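Local coordinates for peptidase S9 prolyl oligopeptidase catalytic domain-containing protein (Pyrococcus horikoshii, PDB 4HXF), which acts as an acylaminoacyl peptidase, probably a serine-type peptidase of the prolyl oligopeptidase family, and assembles into a self-compartmentalizing hexamer, at residues I202-D207 and E211-K216; M556-L561 and K566-A571. One frame throughout, in Å; residues are numbered along the deposited sequence. Where two conformers were deposited one is given.

In the fold
The two contacts fall in different domains and share no sheet: their centres are 51 Å apart and their nearest atoms about 31 Å apart. Contact 1 comes first along the chain, and both of its segments precede those of contact 2. It is a hairpin in the β-propeller, joining strands 200-206 and 209-217 at the margin of the fourth of seven four-stranded sheets. Contact 2 belongs to the α/β-hydrolase domain, where helix 552-563 packs on strand 568-573, the last strand of the mixed eight-stranded sheet in this chain. The first is largely at the surface; the second is buried, where strand 568-573 carries the sheet on into a neighbouring subunit.

Contact 1 (I202-D207 and E211-K216)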
loop_
_atom_site.group_PDB
_atom_site.type_symbol
_atom_site.label_atom_id
_atom_site.label_comp_id
_atom_site.label_asym_id
_atom_site.label_seq_id
_atom_site.Cartn_x
_atom_site.Cartn_y
_atom_site.Cartn_z
ATOM N N ILE A 202 -16.828 -5.433 48.538
ATOM C CA ILE A 202 -17.759 -4.650 47.757
ATOM C C ILE A 202 -17.820 -3.233 48.301
ATOM O O ILE A 202 -17.974 -2.987 49.513
ATOM C CB ILE A 202 -19.176 -5.307 47.762
ATOM C CG1 ILE A 202 -19.114 -6.781 47.353
ATOM C CG2 ILE A 202 -20.230 -4.505 46.953
ATOM C CD1 ILE A 202 -20.458 -7.551 47.388
ATOM N N TYR A 203 -17.666 -2.292 47.372
ATOM C CA TYR A 203 -17.645 -0.855 47.714
ATOM C C TYR A 203 -18.727 -0.072 47.023
ATOM O O TYR A 203 -19.199 -0.451 45.971
ATOM C CB TYR A 203 -16.314 -0.232 47.301
ATOM C CG TYR A 203 -15.131 -0.882 47.871
ATOM C CD1 TYR A 203 -14.547 -0.394 49.045
ATOM C CD2 TYR A 203 -14.549 -2.000 47.243
ATOM C CE1 TYR A 203 -13.433 -1.031 49.590
ATOM C CE2 TYR A 203 -13.430 -2.608 47.796
ATOM C CZ TYR A 203 -12.898 -2.104 48.958
ATOM O OH TYR A 203 -11.777 -2.709 49.544
ATOM N N LEU A 204 -19.121 1.035 47.631
ATOM C CA LEU A 204 -20.047 1.998 47.004
ATOM C C LEU A 204 -19.195 3.215 46.723
ATOM O O LEU A 204 -18.562 3.789 47.668
ATOM C CB LEU A 204 -21.178 2.314 47.950
ATOM C CG LEU A 204 -22.347 3.013 47.322
ATOM C CD1 LEU A 204 -22.984 2.184 46.190
ATOM C CD2 LEU A 204 -23.326 3.359 48.455
ATOM N N TRP A 205 -19.138 3.589 45.460
ATOM C CA TRP A 205 -18.242 4.643 44.926
ATOM C C TRP A 205 -19.071 5.780 44.373
ATOM O O TRP A 205 -20.068 5.599 43.676
ATOM C CB TRP A 205 -17.324 4.048 43.872
ATOM C CG TRP A 205 -16.143 4.874 43.473
ATOM C CD1 TRP A 205 -14.801 4.712 43.829
ATOM C CD2 TRP A 205 -16.161 6.004 42.533
ATOM N NE1 TRP A 205 -14.043 5.643 43.217
ATOM C CE2 TRP A 205 -14.794 6.449 42.426
ATOM C CE3 TRP A 205 -17.114 6.569 41.758
ATOM C CZ2 TRP A 205 -14.412 7.494 41.589
ATOM C CZ3 TRP A 205 -16.744 7.676 40.919
ATOM C CH2 TRP A 205 -15.419 8.109 40.835
ATOM N N LYS A 206 -18.706 7.005 44.736
ATOM C CA LYS A 206 -19.272 8.180 44.094
ATOM C C LYS A 206 -18.276 9.361 44.181
ATOM O O LYS A 206 -17.704 9.648 45.236
ATOM C CB LYS A 206 -20.566 8.585 44.777
ATOM C CG LYS A 206 -21.299 9.759 44.079
ATOM C CD LYS A 206 -22.687 9.849 44.685
ATOM C CE LYS A 206 -23.522 11.013 44.188
ATOM N NZ LYS A 206 -24.890 10.805 44.768
ATOM N N ASP A 207 -18.107 10.047 43.062
ATOM C CA ASP A 207 -17.364 11.322 43.038
ATOM C C ASP A 207 -16.010 11.220 43.658
ATOM O O ASP A 207 -15.586 12.096 44.429
ATOM C CB ASP A 207 -18.267 12.415 43.709
ATOM C CG ASP A 207 -19.477 12.772 42.832
ATOM O OD1 ASP A 207 -19.289 12.689 41.594
ATOM O OD2 ASP A 207 -20.598 13.006 43.351
ATOM N N GLU A 211 -16.995 3.926 50.067
ATOM C CA GLU A 211 -17.187 3.304 51.346
ATOM C C GLU A 211 -17.369 1.793 51.124
ATOM O O GLU A 211 -17.993 1.349 50.129
ATOM C CB GLU A 211 -18.387 3.894 52.063
ATOM C CG GLU A 211 -19.745 3.481 51.569
ATOM C CD GLU A 211 -20.850 3.957 52.508
ATOM O OE1 GLU A 211 -20.516 4.351 53.648
ATOM O OE2 GLU A 211 -22.033 3.919 52.122
ATOM N N LYS A 212 -16.801 1.019 52.039
ATOM C CA LYS A 212 -16.881 -0.424 51.948
ATOM C C LYS A 212 -18.214 -0.916 52.413
ATOM O O LYS A 212 -18.692 -0.553 53.511
ATOM C CB LYS A 212 -15.748 -1.086 52.740
ATOM C CG LYS A 212 -15.615 -2.544 52.403
ATOM C CD LYS A 212 -14.552 -3.197 53.245
ATOM C CE LYS A 212 -13.204 -2.986 52.699
ATOM N NZ LYS A 212 -12.189 -3.400 53.748
ATOM N N LEU A 213 -18.880 -1.735 51.636
ATOM C CA LEU A 213 -20.173 -2.248 52.053
ATOM C C LEU A 213 -20.035 -3.623 52.694
ATOM O O LEU A 213 -20.760 -3.981 53.648
ATOM C CB LEU A 213 -21.177 -2.323 50.855
ATOM C CG LEU A 213 -21.617 -1.073 50.146
ATOM C CD1 LEU A 213 -22.588 -1.535 49.043
ATOM C CD2 LEU A 213 -22.353 -0.109 51.149
ATOM N N PHE A 214 -19.204 -4.443 52.074
ATOM C CA PHE A 214 -18.968 -5.794 52.498
ATOM C C PHE A 214 -17.542 -6.146 52.418
ATOM O O PHE A 214 -16.804 -5.783 51.470
ATOM C CB PHE A 214 -19.727 -6.851 51.615
ATOM C CG PHE A 214 -21.206 -6.761 51.710
ATOM C CD1 PHE A 214 -21.918 -6.056 50.765
ATOM C CD2 PHE A 214 -21.899 -7.306 52.817
ATOM C CE1 PHE A 214 -23.296 -5.864 50.857
ATOM C CE2 PHE A 214 -23.310 -7.153 52.895
ATOM C CZ PHE A 214 -23.984 -6.426 51.918
ATOM N N GLU A 215 -17.107 -7.017 53.338
ATOM C CA GLU A 215 -15.755 -7.460 53.345
ATOM C C GLU A 215 -15.700 -8.970 53.341
ATOM O O GLU A 215 -16.302 -9.584 54.262
ATOM C CB GLU A 215 -15.119 -6.906 54.621
ATOM C CG GLU A 215 -13.843 -7.575 54.931
ATOM C CD GLU A 215 -12.659 -6.797 54.502
ATOM O OE1 GLU A 215 -12.394 -5.772 55.207
ATOM O OE2 GLU A 215 -11.974 -7.274 53.573
ATOM N N LYS A 216 -14.977 -9.562 52.403
ATOM C CA LYS A 216 -14.737 -11.012 52.290
ATOM C C LYS A 216 -16.043 -11.796 52.297
ATOM O O LYS A 216 -16.289 -12.685 53.184
ATOM C CB LYS A 216 -13.746 -11.485 53.348
ATOM C CG LYS A 216 -13.161 -12.827 53.059
ATOM C CD LYS A 216 -11.954 -13.112 54.038
ATOM C CE LYS A 216 -11.268 -14.389 53.725
ATOM N NZ LYS A 216 -9.877 -14.258 54.355
#
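Glu211 opens the pairing with Leu204 as an antiparallel hydrogen-bonded pair: Leu204 N gives a 2.8 Å bond to Glu211 O, and Glu211 N returns one of 2.9 Å to Leu204 O. The Glu211 and Leu204 side chains run alongside each other on the same face, with OE2 of Glu211 3.9 Å from CD2 of Leu204. Lys212 and Tyr203 form the next, non-hydrogen-bonded pair on the other face. The aliphatic chain of Lys212 follows the phenol, and the turn about CG-CD (chi3 -83°) brings its CE to 3.5 Å from Tyr203 OH. From there NZ of Lys212 meets Glu215 OE1 at 2.8 Å, from above the carboxylate plane, in a salt bridge. With an alanine at Tyr203 the ring beside the Lys212 methylenes is gone, and the lysine chain, tied by NZ to Glu215, would probably lose its side support and be less fixed between its two ends. At Leu213 the register slips by one residue. Leu213 and Phe214 both face Ile202, a classic beta bulge, and Ile202 O accepts from both: Leu213 N at 2.6 Å, in the carbonyl plane, and Phe214 N at 3.2 Å. Phe214 O accepts from Ile202 N, and CD1 of the Phe214 ring lies 4.0 Å from Ile202 CD1. At Lys216, where the chain turns a corner, the backbone N binds Asp201 OD1. The hairpin ends a four-stranded propeller blade: strand 200-206 pairs inward with strand 182-188, strand 209-217 is outermost, and Phe214 meets Phe219 and Tyr249 of the next blade edge-to-face.

Contact 2 (M556-L561 and K566-A571); sequences MFYHVL and KEVYIA
Tyr558 of the helix lies against Val568 and Ile570 of the strand, within a beta-alpha-beta unit of the α/β-hydrolase fold: strand 538-543, helix 552-563, strand 568-573. The short helix and strand axes approach to 8.5 Å and run nearly antiparallel, at 152°, as expected when a helix leads back into the next parallel strand. Apolar side chains make most of the contact. CG1 of Val568 wedges between Tyr558 and Leu561, 3.8 Å from Tyr558 CD1 and 3.9 Å from Leu561 CB, and Leu538 and Leu540 of the adjoining strand add to this core. Among polar contacts, one backbone bond spans the turn: Lys566 N donates to Leu561 O at 3.0 Å. The side chain of Lys566 starts toward the helix, but its bend at chi2 (-59°) turns it off, and NZ is held by the carbonyls of Val534 and Lys532. On the strand's other side, Tyr569 OH bonds Glu567 OE1 at 2.6 Å. Across the subunit interface, Tyr558 OH bonds Asp136 O of the third subunit, and Ile570 and Ala571 pair antiparallel with a strand of that chain. The aromatic contact is a CH-pi interaction, with Ile570 CG2 3.5 Å from the Tyr558 ring centroid and only 9° off the ring normal.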
loop_
_atom_site.group_PDB
_atom_site.type_symbol
_atom_site.label_atom_id
_atom_site.label_comp_id
_atom_site.label_asym_id
_atom_site.label_seq_id
_atom_site.Cartn_x
_atom_site.Cartn_y
_atom_site.Cartn_z
ATOM N N MET A 556 1.453 -33.934 26.848
ATOM C CA MET A 556 2.141 -34.906 27.708
ATOM C C MET A 556 1.540 -36.278 27.510
ATOM O O MET A 556 2.266 -37.235 27.452
ATOM C CB MET A 556 2.198 -34.497 29.192
ATOM C CG MET A 556 2.949 -33.271 29.507
ATOM S SD MET A 556 3.151 -33.030 31.305
ATOM C CE MET A 556 1.475 -32.971 31.870
ATOM N N PHE A 557 0.215 -36.378 27.512
ATOM C CA PHE A 557 -0.511 -37.607 27.331
ATOM C C PHE A 557 -0.178 -38.225 25.947
ATOM O O PHE A 557 0.170 -39.420 25.863
ATOM C CB PHE A 557 -1.978 -37.439 27.570
ATOM C CG PHE A 557 -2.756 -38.719 27.836
ATOM C CD1 PHE A 557 -2.365 -39.728 28.730
ATOM C CD2 PHE A 557 -4.044 -38.826 27.331
ATOM C CE1 PHE A 557 -3.139 -40.845 28.919
ATOM C CE2 PHE A 557 -4.843 -39.933 27.604
ATOM C CZ PHE A 557 -4.430 -40.886 28.456
ATOM N N TYR A 558 -0.182 -37.409 24.929
ATOM C CA TYR A 558 0.237 -37.796 23.599
ATOM C C TYR A 558 1.667 -38.365 23.564
ATOM O O TYR A 558 1.882 -39.533 23.109
ATOM C CB TYR A 558 0.141 -36.615 22.637
ATOM C CG TYR A 558 0.644 -36.970 21.230
ATOM C CD1 TYR A 558 -0.107 -37.750 20.369
ATOM C CD2 TYR A 558 1.907 -36.636 20.846
ATOM C CE1 TYR A 558 0.391 -38.136 19.129
ATOM C CE2 TYR A 558 2.447 -37.036 19.643
ATOM C CZ TYR A 558 1.656 -37.787 18.773
ATOM O OH TYR A 558 2.126 -38.234 17.558
ATOM N N HIS A 559 2.657 -37.610 24.093
ATOM C CA HIS A 559 4.026 -38.129 24.068
ATOM C C HIS A 559 4.238 -39.445 24.823
ATOM O O HIS A 559 4.962 -40.348 24.391
ATOM C CB HIS A 559 5.027 -37.098 24.627
ATOM C CG HIS A 559 5.297 -35.930 23.751
ATOM N ND1 HIS A 559 5.823 -34.750 24.213
ATOM C CD2 HIS A 559 5.300 -35.816 22.320
ATOM C CE1 HIS A 559 6.106 -33.928 23.101
ATOM N NE2 HIS A 559 5.799 -34.605 21.988
ATOM N N VAL A 560 3.599 -39.501 26.009
ATOM C CA VAL A 560 3.743 -40.672 26.872
ATOM C C VAL A 560 3.075 -41.848 26.219
ATOM O O VAL A 560 3.647 -42.963 26.211
ATOM C CB VAL A 560 3.265 -40.400 28.298
ATOM C CG1 VAL A 560 3.047 -41.714 29.021
ATOM C CG2 VAL A 560 4.224 -39.430 29.040
ATOM N N LEU A 561 1.887 -41.676 25.674
ATOM C CA LEU A 561 1.227 -42.787 24.912
ATOM C C LEU A 561 2.081 -43.248 23.699
ATOM O O LEU A 561 2.261 -44.455 23.496
ATOM C CB LEU A 561 -0.238 -42.360 24.487
ATOM C CG LEU A 561 -1.252 -42.259 25.598
ATOM C CD1 LEU A 561 -2.411 -41.454 25.054
ATOM C CD2 LEU A 561 -1.624 -43.657 26.098
ATOM N N LYS A 566 1.460 -46.717 21.697
ATOM C CA LYS A 566 -0.006 -46.666 21.449
ATOM C C LYS A 566 -0.311 -45.910 20.164
ATOM O O LYS A 566 0.467 -45.083 19.731
ATOM C CB LYS A 566 -0.657 -45.962 22.614
ATOM C CG LYS A 566 -0.289 -46.506 24.016
ATOM C CD LYS A 566 -0.632 -47.960 24.229
ATOM C CE LYS A 566 -0.428 -48.371 25.666
ATOM N NZ LYS A 566 -0.867 -49.782 25.864
ATOM N N GLU A 567 -1.451 -46.215 19.610
ATOM C CA GLU A 567 -1.981 -45.507 18.477
ATOM C C GLU A 567 -2.698 -44.264 18.989
ATOM O O GLU A 567 -3.815 -44.336 19.516
ATOM C CB GLU A 567 -2.981 -46.415 17.705
ATOM C CG GLU A 567 -3.500 -45.645 16.494
ATOM C CD GLU A 567 -4.515 -46.384 15.592
ATOM O OE1 GLU A 567 -4.951 -45.744 14.639
ATOM O OE2 GLU A 567 -4.833 -47.580 15.803
ATOM N N VAL A 568 -2.108 -43.113 18.757
ATOM C CA VAL A 568 -2.581 -41.824 19.252
ATOM C C VAL A 568 -2.184 -40.747 18.254
ATOM O O VAL A 568 -1.155 -40.929 17.549
ATOM C CB VAL A 568 -2.104 -41.546 20.678
ATOM C CG1 VAL A 568 -0.580 -41.468 20.722
ATOM C CG2 VAL A 568 -2.886 -40.303 21.270
ATOM N N TYR A 569 -2.995 -39.700 18.170
ATOM C CA TYR A 569 -2.834 -38.630 17.255
ATOM C C TYR A 569 -3.126 -37.338 18.016
ATOM O O TYR A 569 -3.957 -37.404 18.934
ATOM C CB TYR A 569 -3.838 -38.723 16.102
ATOM C CG TYR A 569 -3.806 -40.061 15.409
ATOM C CD1 TYR A 569 -4.607 -41.139 15.889
ATOM C CD2 TYR A 569 -2.970 -40.272 14.305
ATOM C CE1 TYR A 569 -4.535 -42.362 15.260
ATOM C CE2 TYR A 569 -2.864 -41.527 13.721
ATOM C CZ TYR A 569 -3.691 -42.554 14.168
ATOM O OH TYR A 569 -3.584 -43.783 13.523
ATOM N N ILE A 570 -2.526 -36.259 17.609
ATOM C CA ILE A 570 -2.793 -34.934 18.205
ATOM C C ILE A 570 -2.959 -33.840 17.191
ATOM O O ILE A 570 -2.165 -33.686 16.246
ATOM C CB ILE A 570 -1.886 -34.567 19.424
ATOM C CG1 ILE A 570 -2.372 -33.359 20.142
ATOM C CG2 ILE A 570 -0.415 -34.391 18.966
ATOM C CD1 ILE A 570 -1.568 -33.011 21.411
ATOM N N ALA A 571 -4.106 -33.099 17.365
ATOM C CA ALA A 571 -4.412 -31.932 16.533
ATOM C C ALA A 571 -4.291 -30.726 17.435
ATOM O O ALA A 571 -5.063 -30.641 18.418
ATOM C CB ALA A 571 -5.821 -32.064 15.877
#